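Local coordinates for putative uncharacterized protein (Lodderomyces elongisporus, PDB 4IVF) that binds two glutathione molecules per subunit and probably acts as a dimeric transferase of the glutathione S-transferase superfamily, at residues 18-23 with 113-118; 33-38 with 46-51; 127-132 with 189-194. One frame throughout, in Å; residues are numbered along the deposited sequence.

Contact 1. Residues 18-23 with 113-118; sequences GYKISI and FQVAEN. With GSH (glutathione), chain J.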
loop_
_atom_site.group_PDB
_atom_site.type_symbol
_atom_site.label_atom_id
_atom_site.label_comp_id
_atom_site.label_asym_id
_atom_site.label_seq_id
_atom_site.Cartn_x
_atom_site.Cartn_y
_atom_site.Cartn_z
ATOM N N GLY F 18 5.845 -8.507 -9.760
ATOM C CA GLY F 18 6.581 -9.752 -9.672
ATOM C C GLY F 18 8.057 -9.547 -9.375
ATOM O O GLY F 18 8.634 -10.237 -8.532
ATOM N N TYR F 19 8.661 -8.585 -10.068
ATOM C CA TYR F 19 10.080 -8.292 -9.922
ATOM C C TYR F 19 10.457 -7.831 -8.512
ATOM O O TYR F 19 11.552 -8.125 -8.037
ATOM C CB TYR F 19 10.504 -7.226 -10.943
ATOM C CG TYR F 19 10.384 -7.672 -12.379
ATOM C CD1 TYR F 19 10.646 -8.985 -12.740
ATOM C CD2 TYR F 19 10.004 -6.786 -13.367
ATOM C CE1 TYR F 19 10.542 -9.399 -14.048
ATOM C CE2 TYR F 19 9.901 -7.189 -14.676
ATOM C CZ TYR F 19 10.171 -8.495 -15.015
ATOM O OH TYR F 19 10.069 -8.902 -16.324
ATOM N N LYS F 20 9.564 -7.104 -7.850
ATOM C CA LYS F 20 9.804 -6.674 -6.475
ATOM C C LYS F 20 10.168 -7.869 -5.618
ATOM O O LYS F 20 11.131 -7.838 -4.851
ATOM C CB LYS F 20 8.562 -6.027 -5.872
ATOM C CG LYS F 20 8.197 -4.656 -6.395
ATOM C CD LYS F 20 6.994 -4.192 -5.608
ATOM C CE LYS F 20 6.202 -3.087 -6.260
ATOM N NZ LYS F 20 4.941 -2.876 -5.459
ATOM N N ILE F 21 9.391 -8.934 -5.765
ATOM C CA ILE F 21 9.549 -10.103 -4.927
ATOM C C ILE F 21 10.723 -10.961 -5.388
ATOM O O ILE F 21 11.504 -11.436 -4.565
ATOM C CB ILE F 21 8.246 -10.941 -4.855
ATOM C CG1 ILE F 21 7.073 -10.065 -4.401
ATOM C CG2 ILE F 21 8.422 -12.115 -3.922
ATOM C CD1 ILE F 21 7.424 -9.057 -3.320
ATOM N N SER F 22 10.868 -11.146 -6.696
ATOM C CA SER F 22 11.961 -11.990 -7.179
ATOM C C SER F 22 13.320 -11.335 -6.907
ATOM O O SER F 22 14.277 -12.011 -6.538
ATOM C CB SER F 22 11.803 -12.337 -8.658
ATOM O OG SER F 22 11.936 -11.194 -9.491
ATOM N N ILE F 23 13.399 -10.023 -7.089
ATOM C CA ILE F 23 14.594 -9.280 -6.689
ATOM C C ILE F 23 14.883 -9.404 -5.181
ATOM O O ILE F 23 16.020 -9.665 -4.786
ATOM C CB ILE F 23 14.507 -7.795 -7.074
ATOM C CG1 ILE F 23 14.553 -7.641 -8.598
ATOM C CG2 ILE F 23 15.653 -7.007 -6.432
ATOM C CD1 ILE F 23 14.181 -6.276 -9.073
ATOM N N PHE F 113 3.954 4.142 0.562
ATOM C CA PHE F 113 3.886 5.176 -0.472
ATOM C C PHE F 113 4.075 4.573 -1.869
ATOM O O PHE F 113 3.343 4.901 -2.800
ATOM C CB PHE F 113 4.946 6.256 -0.211
ATOM C CG PHE F 113 4.975 7.371 -1.239
ATOM C CD1 PHE F 113 3.806 7.881 -1.779
ATOM C CD2 PHE F 113 6.183 7.936 -1.626
ATOM C CE1 PHE F 113 3.848 8.912 -2.709
ATOM C CE2 PHE F 113 6.228 8.971 -2.547
ATOM C CZ PHE F 113 5.053 9.458 -3.090
ATOM N N GLN F 114 5.057 3.694 -2.012
ATOM C CA GLN F 114 5.263 3.008 -3.277
ATOM C C GLN F 114 4.040 2.161 -3.664
ATOM O O GLN F 114 3.514 2.325 -4.754
ATOM C CB GLN F 114 6.537 2.150 -3.246
ATOM C CG GLN F 114 6.982 1.654 -4.630
ATOM C CD GLN F 114 6.060 0.570 -5.194
ATOM O OE1 GLN F 114 5.758 -0.417 -4.519
ATOM N NE2 GLN F 114 5.587 0.772 -6.422
ATOM N N VAL F 115 3.598 1.252 -2.789
ATOM C CA VAL F 115 2.482 0.366 -3.147
ATOM C C VAL F 115 1.140 1.096 -3.216
ATOM O O VAL F 115 0.209 0.645 -3.885
ATOM C CB VAL F 115 2.357 -0.867 -2.207
ATOM C CG1 VAL F 115 3.685 -1.634 -2.138
ATOM C CG2 VAL F 115 1.879 -0.458 -0.808
ATOM N N ALA F 116 1.037 2.231 -2.535
ATOM C CA ALA F 116 -0.234 2.949 -2.466
ATOM C C ALA F 116 -0.391 4.049 -3.513
ATOM O O ALA F 116 -1.516 4.436 -3.846
ATOM C CB ALA F 116 -0.463 3.514 -1.070
ATOM N N GLU F 117 0.718 4.567 -4.032
ATOM C CA GLU F 117 0.611 5.641 -5.020
ATOM C C GLU F 117 1.445 5.391 -6.277
ATOM O O GLU F 117 0.942 5.502 -7.392
ATOM C CB GLU F 117 0.861 7.018 -4.369
ATOM C CG GLU F 117 -0.195 7.301 -3.285
ATOM C CD GLU F 117 0.028 8.576 -2.479
ATOM O OE1 GLU F 117 0.146 9.653 -3.082
ATOM O OE2 GLU F 117 0.051 8.496 -1.233
ATOM N N ASN F 118 2.696 5.001 -6.107
ATOM C CA ASN F 118 3.549 4.755 -7.260
ATOM C C ASN F 118 2.980 3.670 -8.193
ATOM O O ASN F 118 2.608 3.960 -9.318
ATOM C CB ASN F 118 4.991 4.458 -6.809
ATOM C CG ASN F 118 5.890 4.034 -7.953
ATOM O OD1 ASN F 118 6.508 2.971 -7.905
ATOM N ND2 ASN F 118 5.954 4.852 -8.995
HETATM N N1 GSH J . -1.867 6.905 0.195
HETATM C CA1 GSH J . -2.184 7.988 1.083
HETATM C C1 GSH J . -2.593 7.462 2.383
HETATM O O11 GSH J . -2.480 8.177 3.390
HETATM O O12 GSH J . -3.063 6.304 2.502
HETATM C CB1 GSH J . -3.331 8.782 0.495
HETATM C CG1 GSH J . -3.339 10.145 1.049
HETATM C CD1 GSH J . -4.342 11.024 0.316
HETATM O OE1 GSH J . -4.904 10.660 -0.734
HETATM N N2 GSH J . -4.640 12.380 0.891
HETATM C CA2 GSH J . -5.587 13.249 0.231
HETATM C C2 GSH J . -4.903 14.559 -0.033
HETATM O O2 GSH J . -4.152 15.022 0.831
HETATM C CB2 GSH J . -6.735 13.482 1.115
HETATM S SG2 GSH J . -7.492 11.960 1.606
HETATM N N3 GSH J . -5.150 15.254 -1.292
HETATM C CA3 GSH J . -4.515 16.533 -1.588
HETATM C C3 GSH J . -3.673 16.450 -2.809
HETATM O O31 GSH J . -3.420 15.329 -3.326
HETATM O O32 GSH J . -3.210 17.514 -3.337
#
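Lys20 and Gln114 meet between two helices that are otherwise well apart: the closest CA atoms, those of Lys20 and Val115, are 10.7 Å from each other. Two long polar side chains span that gap from opposite directions. Lys20 runs extended beyond CG, which brings its ammonium up to the amide, and NZ donates to Gln114 OE1 over 2.8 Å. The C=O...N angle is 127°, with the donor tilted 19° from the carbonyl plane. The bend of Gln114 at chi2 (-72°) turns its amide so that the other end can donate too: NE2 reaches Asn118 OD1 at 2.8 Å in a nearly straight bond lying close to the amide plane. With both ends engaged, the amide is held against rotation, and glutamine suits the place because it both donates and accepts. NZ is gripped further by Asn17 and Thr78, so this buried charge has three oxygen partners. The contact joins the thioredoxin-like domain to the helical domain of the glutathione transferase fold, helix 16-27 facing helix 102-131. Beside the polar bridge, Val115 CG1 makes an ordinary contact with Lys20 NZ at 3.8 Å, but with the backbones so far apart the packing is sparse, and the segments bury just 92 Å² between them. Glu117 leaves the second helix toward the dimer partner, where its OE2 accepts from N1 of a glutathione at 2.9 Å. That ligand is also bound by Arg57, Ile58, Gln77 and Thr78 of the second subunit, and Arg57 of the second subunit forms a salt bridge with Glu117 OE1.

Contact 2. Residues 33-38 with 46-51; sequences EVQKFD and EDWFVK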
loop_
_atom_site.group_PDB
_atom_site.type_symbol
_atom_site.label_atom_id
_atom_site.label_comp_id
_atom_site.label_asym_id
_atom_site.label_seq_id
_atom_site.Cartn_x
_atom_site.Cartn_y
_atom_site.Cartn_z
ATOM N N GLU F 33 11.031 -21.410 -5.813
ATOM C CA GLU F 33 10.615 -21.973 -7.089
ATOM C C GLU F 33 9.461 -21.163 -7.661
ATOM O O GLU F 33 8.601 -20.678 -6.926
ATOM C CB GLU F 33 10.262 -23.458 -6.952
ATOM C CG GLU F 33 9.339 -23.787 -5.798
ATOM C CD GLU F 33 9.266 -25.285 -5.528
ATOM O OE1 GLU F 33 10.048 -26.037 -6.154
ATOM O OE2 GLU F 33 8.432 -25.707 -4.694
ATOM N N VAL F 34 9.460 -21.012 -8.979
ATOM C CA VAL F 34 8.556 -20.085 -9.637
ATOM C C VAL F 34 7.473 -20.817 -10.415
ATOM O O VAL F 34 7.739 -21.831 -11.058
ATOM C CB VAL F 34 9.345 -19.155 -10.583
ATOM C CG1 VAL F 34 8.412 -18.370 -11.493
ATOM C CG2 VAL F 34 10.199 -18.212 -9.786
ATOM N N GLN F 35 6.248 -20.311 -10.331
ATOM C CA GLN F 35 5.188 -20.749 -11.222
ATOM C C GLN F 35 4.617 -19.521 -11.904
ATOM O O GLN F 35 4.051 -18.654 -11.250
ATOM C CB GLN F 35 4.082 -21.514 -10.471
ATOM C CG GLN F 35 2.894 -21.855 -11.360
ATOM C CD GLN F 35 1.865 -22.769 -10.686
ATOM O OE1 GLN F 35 2.200 -23.596 -9.830
ATOM N NE2 GLN F 35 0.605 -22.610 -11.070
ATOM N N LYS F 36 4.759 -19.451 -13.220
ATOM C CA LYS F 36 4.357 -18.256 -13.947
ATOM C C LYS F 36 2.897 -18.245 -14.393
ATOM O O LYS F 36 2.277 -19.289 -14.574
ATOM C CB LYS F 36 5.305 -17.974 -15.121
ATOM C CG LYS F 36 5.592 -19.151 -16.024
ATOM C CD LYS F 36 6.888 -18.918 -16.790
ATOM C CE LYS F 36 7.091 -19.947 -17.887
ATOM N NZ LYS F 36 6.115 -19.747 -18.987
ATOM N N PHE F 37 2.350 -17.047 -14.544
ATOM C CA PHE F 37 0.990 -16.886 -15.042
ATOM C C PHE F 37 1.009 -16.097 -16.338
ATOM O O PHE F 37 1.763 -15.115 -16.468
ATOM C CB PHE F 37 0.116 -16.142 -14.024
ATOM C CG PHE F 37 -0.207 -16.942 -12.796
ATOM C CD1 PHE F 37 0.776 -17.238 -11.864
ATOM C CD2 PHE F 37 -1.501 -17.401 -12.573
ATOM C CE1 PHE F 37 0.479 -17.982 -10.736
ATOM C CE2 PHE F 37 -1.803 -18.141 -11.451
ATOM C CZ PHE F 37 -0.812 -18.433 -10.528
ATOM N N ASP F 38 0.177 -16.532 -17.283
ATOM C CA ASP F 38 -0.117 -15.789 -18.498
ATOM C C ASP F 38 -1.324 -14.876 -18.286
ATOM O O ASP F 38 -2.478 -15.322 -18.336
ATOM C CB ASP F 38 -0.408 -16.753 -19.644
ATOM C CG ASP F 38 -0.495 -16.056 -20.999
ATOM O OD1 ASP F 38 -0.789 -14.841 -21.046
ATOM O OD2 ASP F 38 -0.264 -16.734 -22.023
ATOM N N GLU F 46 -8.391 -17.839 -12.195
ATOM C CA GLU F 46 -8.826 -19.234 -12.103
ATOM C C GLU F 46 -9.208 -19.589 -10.671
ATOM O O GLU F 46 -8.606 -19.075 -9.721
ATOM C CB GLU F 46 -7.745 -20.171 -12.635
ATOM C CG GLU F 46 -7.625 -20.126 -14.155
ATOM C CD GLU F 46 -6.431 -20.903 -14.680
ATOM O OE1 GLU F 46 -5.637 -21.415 -13.856
ATOM O OE2 GLU F 46 -6.282 -20.995 -15.919
ATOM N N ASP F 47 -10.212 -20.457 -10.523
ATOM C CA ASP F 47 -10.796 -20.774 -9.210
ATOM C C ASP F 47 -9.757 -21.198 -8.174
ATOM O O ASP F 47 -9.770 -20.724 -7.036
ATOM C CB ASP F 47 -11.883 -21.861 -9.322
ATOM C CG ASP F 47 -13.128 -21.382 -10.064
ATOM O OD1 ASP F 47 -13.474 -20.180 -9.970
ATOM O OD2 ASP F 47 -13.772 -22.217 -10.739
ATOM N N TRP F 48 -8.851 -22.080 -8.578
ATOM C CA TRP F 48 -7.855 -22.616 -7.661
ATOM C C TRP F 48 -6.956 -21.531 -7.050
ATOM O O TRP F 48 -6.527 -21.655 -5.902
ATOM C CB TRP F 48 -6.995 -23.660 -8.368
ATOM C CG TRP F 48 -6.005 -23.077 -9.319
ATOM C CD1 TRP F 48 -6.184 -22.855 -10.645
ATOM C CD2 TRP F 48 -4.681 -22.628 -9.010
ATOM N NE1 TRP F 48 -5.054 -22.306 -11.194
ATOM C CE2 TRP F 48 -4.117 -22.147 -10.206
ATOM C CE3 TRP F 48 -3.917 -22.576 -7.832
ATOM C CZ2 TRP F 48 -2.821 -21.633 -10.264
ATOM C CZ3 TRP F 48 -2.632 -22.068 -7.895
ATOM C CH2 TRP F 48 -2.097 -21.604 -9.101
ATOM N N PHE F 49 -6.671 -20.478 -7.811
ATOM C CA PHE F 49 -5.742 -19.437 -7.342
ATOM C C PHE F 49 -6.428 -18.382 -6.477
ATOM O O PHE F 49 -5.842 -17.847 -5.528
ATOM C CB PHE F 49 -5.019 -18.771 -8.512
ATOM C CG PHE F 49 -3.988 -17.761 -8.081
ATOM C CD1 PHE F 49 -2.816 -18.174 -7.448
ATOM C CD2 PHE F 49 -4.194 -16.405 -8.296
ATOM C CE1 PHE F 49 -1.863 -17.248 -7.031
ATOM C CE2 PHE F 49 -3.238 -15.463 -7.885
ATOM C CZ PHE F 49 -2.073 -15.889 -7.246
ATOM N N VAL F 50 -7.678 -18.095 -6.823
ATOM C CA VAL F 50 -8.510 -17.182 -6.070
ATOM C C VAL F 50 -8.790 -17.722 -4.662
ATOM O O VAL F 50 -8.978 -16.947 -3.727
ATOM C CB VAL F 50 -9.794 -16.857 -6.866
ATOM C CG1 VAL F 50 -10.841 -16.145 -6.009
ATOM C CG2 VAL F 50 -9.436 -16.018 -8.078
ATOM N N LYS F 51 -8.790 -19.049 -4.504
ATOM C CA LYS F 51 -8.892 -19.647 -3.170
ATOM C C LYS F 51 -7.671 -19.306 -2.322
ATOM O O LYS F 51 -7.788 -19.107 -1.112
ATOM C CB LYS F 51 -9.039 -21.166 -3.235
ATOM C CG LYS F 51 -10.345 -21.652 -3.828
ATOM C CD LYS F 51 -10.422 -23.163 -3.781
ATOM C CE LYS F 51 -11.362 -23.688 -4.847
ATOM N NZ LYS F 51 -11.011 -25.085 -5.229
#
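Gln35 is the first residue of segment 33-38 to touch Trp48 on the short helix 47-52. Its side chain is fully stretched from the edge strand, with CG anti to the backbone N (chi1 174°), and this carries the amide to the far corner of the indole. Gln35 NE2 stands 3.5 Å from Trp48 CH2, a van der Waals approach at the partly exposed border of the contact, where an amide can sit beside carbon and still reach other polar groups. Two residues on, Phe37 sends its ring into the buried part. Phe37 CZ lies 3.7 Å from Trp48 CH2, the two rims meeting with neither ring over the other. The same CZ lies 3.7 Å from Phe49 CD1, and here the edge of Phe37 points at the face of Phe49 in an inclined edge-to-face pair with centroids 4.8 Å apart and planes at 53°. Within the helix, Phe49 CB rests over the centre of the Trp48 ring, 3.7 Å above its plane. Trp48, its CG held between the backbone N and the carbonyl carbon (chi1 74°), folds back toward the start of the helix, and its NE1 donates in the ring plane to Glu46 OE1 at 2.9 Å. Glu46 occupies the N-cap position, and its own carbonyl O receives the N-H groups of Phe49 and Val50. The three rings thus form an aromatic cluster, with Ile58 against Phe37 nearby. It joins the end of strand 32-36 and the loop just beyond it to the short helix 47-52, beside the glutathione site of the thioredoxin-like N-terminal domain.

Contact 3. Residues 127-132 with 189-194; sequences HFVFAA and SRLEID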
loop_
_atom_site.group_PDB
_atom_site.type_symbol
_atom_site.label_atom_id
_atom_site.label_comp_id
_atom_site.label_asym_id
_atom_site.label_seq_id
_atom_site.Cartn_x
_atom_site.Cartn_y
_atom_site.Cartn_z
ATOM N N HIS F 127 -2.073 1.425 -18.294
ATOM C CA HIS F 127 -3.345 1.001 -18.862
ATOM C C HIS F 127 -3.811 1.924 -19.988
ATOM O O HIS F 127 -4.208 1.456 -21.041
ATOM C CB HIS F 127 -4.450 0.880 -17.814
ATOM C CG HIS F 127 -5.806 0.704 -18.421
ATOM N ND1 HIS F 127 -6.244 -0.505 -18.917
ATOM C CD2 HIS F 127 -6.796 1.596 -18.670
ATOM C CE1 HIS F 127 -7.456 -0.356 -19.423
ATOM N NE2 HIS F 127 -7.818 0.905 -19.277
ATOM N N PHE F 128 -3.752 3.234 -19.771
ATOM C CA PHE F 128 -4.291 4.175 -20.753
ATOM C C PHE F 128 -3.468 4.262 -22.028
ATOM O O PHE F 128 -3.966 4.651 -23.082
ATOM C CB PHE F 128 -4.538 5.553 -20.135
ATOM C CG PHE F 128 -5.813 5.617 -19.342
ATOM C CD1 PHE F 128 -7.029 5.838 -19.978
ATOM C CD2 PHE F 128 -5.809 5.410 -17.972
ATOM C CE1 PHE F 128 -8.210 5.876 -19.264
ATOM C CE2 PHE F 128 -6.994 5.443 -17.245
ATOM C CZ PHE F 128 -8.199 5.680 -17.899
ATOM N N VAL F 129 -2.216 3.848 -21.931
ATOM C CA VAL F 129 -1.309 3.922 -23.054
ATOM C C VAL F 129 -1.278 2.612 -23.839
ATOM O O VAL F 129 -1.290 2.631 -25.065
ATOM C CB VAL F 129 0.124 4.298 -22.583
ATOM C CG1 VAL F 129 1.143 3.974 -23.661
ATOM C CG2 VAL F 129 0.191 5.775 -22.196
ATOM N N PHE F 130 -1.235 1.484 -23.133
ATOM C CA PHE F 130 -1.005 0.183 -23.769
ATOM C C PHE F 130 -2.216 -0.735 -23.862
ATOM O O PHE F 130 -2.267 -1.560 -24.755
ATOM C CB PHE F 130 0.093 -0.594 -23.053
ATOM C CG PHE F 130 1.387 0.134 -22.977
ATOM C CD1 PHE F 130 2.158 0.312 -24.110
ATOM C CD2 PHE F 130 1.838 0.644 -21.768
ATOM C CE1 PHE F 130 3.353 0.988 -24.052
ATOM C CE2 PHE F 130 3.040 1.327 -21.701
ATOM C CZ PHE F 130 3.800 1.499 -22.848
ATOM N N ALA F 131 -3.169 -0.603 -22.942
ATOM C CA ALA F 131 -4.226 -1.607 -22.779
ATOM C C ALA F 131 -5.639 -1.136 -23.119
ATOM O O ALA F 131 -6.470 -1.938 -23.526
ATOM C CB ALA F 131 -4.200 -2.171 -21.361
ATOM N N ALA F 132 -5.930 0.147 -22.925
ATOM C CA ALA F 132 -7.269 0.649 -23.226
ATOM C C ALA F 132 -7.647 0.432 -24.696
ATOM O O ALA F 132 -6.806 0.566 -25.590
ATOM C CB ALA F 132 -7.402 2.117 -22.843
ATOM N N SER F 189 10.836 3.313 -18.825
ATOM C CA SER F 189 11.326 3.379 -20.192
ATOM C C SER F 189 10.222 3.112 -21.215
ATOM O O SER F 189 10.247 3.683 -22.301
ATOM C CB SER F 189 12.482 2.402 -20.398
ATOM O OG SER F 189 12.051 1.063 -20.199
ATOM N N ARG F 190 9.252 2.262 -20.873
ATOM C CA ARG F 190 8.146 1.969 -21.787
ATOM C C ARG F 190 7.303 3.208 -22.092
ATOM O O ARG F 190 6.748 3.346 -23.202
ATOM C CB ARG F 190 7.255 0.845 -21.248
ATOM C CG ARG F 190 7.952 -0.501 -21.158
ATOM C CD ARG F 190 6.965 -1.643 -20.944
ATOM N NE ARG F 190 7.649 -2.932 -20.864
ATOM C CZ ARG F 190 7.029 -4.107 -20.792
ATOM N NH1 ARG F 190 5.704 -4.154 -20.782
ATOM N NH2 ARG F 190 7.731 -5.237 -20.745
ATOM N N LEU F 191 7.209 4.105 -21.113
ATOM C CA LEU F 191 6.490 5.364 -21.292
ATOM C C LEU F 191 7.400 6.476 -21.839
ATOM O O LEU F 191 6.998 7.633 -21.916
ATOM C CB LEU F 191 5.874 5.824 -19.973
ATOM C CG LEU F 191 4.886 4.889 -19.267
ATOM C CD1 LEU F 191 4.640 5.392 -17.845
ATOM C CD2 LEU F 191 3.564 4.744 -20.045
ATOM N N GLU F 192 8.619 6.118 -22.221
ATOM C CA GLU F 192 9.612 7.104 -22.656
ATOM C C GLU F 192 9.883 8.180 -21.601
ATOM O O GLU F 192 10.228 9.314 -21.919
ATOM C CB GLU F 192 9.240 7.719 -24.008
ATOM C CG GLU F 192 9.175 6.677 -25.078
ATOM C CD GLU F 192 8.930 7.218 -26.464
ATOM O OE1 GLU F 192 8.400 8.336 -26.631
ATOM O OE2 GLU F 192 9.269 6.490 -27.405
ATOM N N ILE F 193 9.723 7.807 -20.339
ATOM C CA ILE F 193 10.115 8.678 -19.246
ATOM C C ILE F 193 11.538 8.326 -18.809
ATOM O O ILE F 193 11.800 7.242 -18.288
ATOM C CB ILE F 193 9.144 8.567 -18.067
ATOM C CG1 ILE F 193 7.783 9.133 -18.462
ATOM C CG2 ILE F 193 9.674 9.320 -16.862
ATOM C CD1 ILE F 193 6.680 8.814 -17.446
ATOM N N ASP F 194 12.464 9.242 -19.057
ATOM C CA ASP F 194 13.845 9.027 -18.690
ATOM C C ASP F 194 13.969 9.334 -17.203
ATOM O O ASP F 194 13.708 10.459 -16.780
ATOM C CB ASP F 194 14.741 9.964 -19.509
ATOM C CG ASP F 194 16.223 9.695 -19.301
ATOM O OD1 ASP F 194 16.598 8.838 -18.462
ATOM O OD2 ASP F 194 17.020 10.358 -19.981
#
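His127 O accepts the N-H groups of both Ala131 and Ala132, at 3.0 Å from Ala131 N and 2.9 Å from Ala132 N; the bonds belong to a wider, pi-type turn near the end of the helix, which carries Val129 and Phe130, the residues that meet Arg190 and Leu191. His127 itself lines a glutathione pocket, and its NE2 is hydrogen-bonded to Tyr138 OH of the second subunit. Across the contact the main polar atom is Arg190 O, which lies at the edge of the Phe130 ring, 3.5 Å from CZ. An aromatic rim carries slight positive charge, so a carbonyl oxygen is a congenial neighbour there. CZ also touches the aliphatic start of the arginine, with Arg190 CB at 3.9 Å. Leu191 completes the contact with a single methyl. Its first bond does not aim at the helix, but the branch CD2 swings nearer and meets Phe130 CE2 at 3.8 Å and Val129 CG2 at 4.1 Å. Val129 also puts CG1 over the centre of the Phe130 ring, 3.5 Å above its plane, so one face of the ring is packed by valine while the leucine methyl comes in obliquely. Phe230, probably part of a tag remnant, meets Phe130 as well. With no hydrogen bond between the segments and 145 Å² buried, the loop is probably held mainly by van der Waals packing, with a weak electrostatic contribution from Arg190 O at the ring edge.

Overall arrangement
Contact 1 lies close to the centre of the chain, with contacts 2 and 3 farther out; their centres are about 19 Å and 17 Å from its own, and about 26 Å from each other. Helix 16-27 of contact 1 is followed in the chain by strand 32-36 of contact 2, so both draw on the thioredoxin-like domain. Contacts 1 and 3 share helix 102-131, at its middle and toward its later end. Along the chain, contact 2 falls between the two segments of contact 1, and contact 3 follows after. Contact 1 therefore joins the domains, while contact 2 lies within the thioredoxin-like domain and contact 3 within the helical one. All three touch the second subunit, and contacts 1 and 3 also touch bound glutathione.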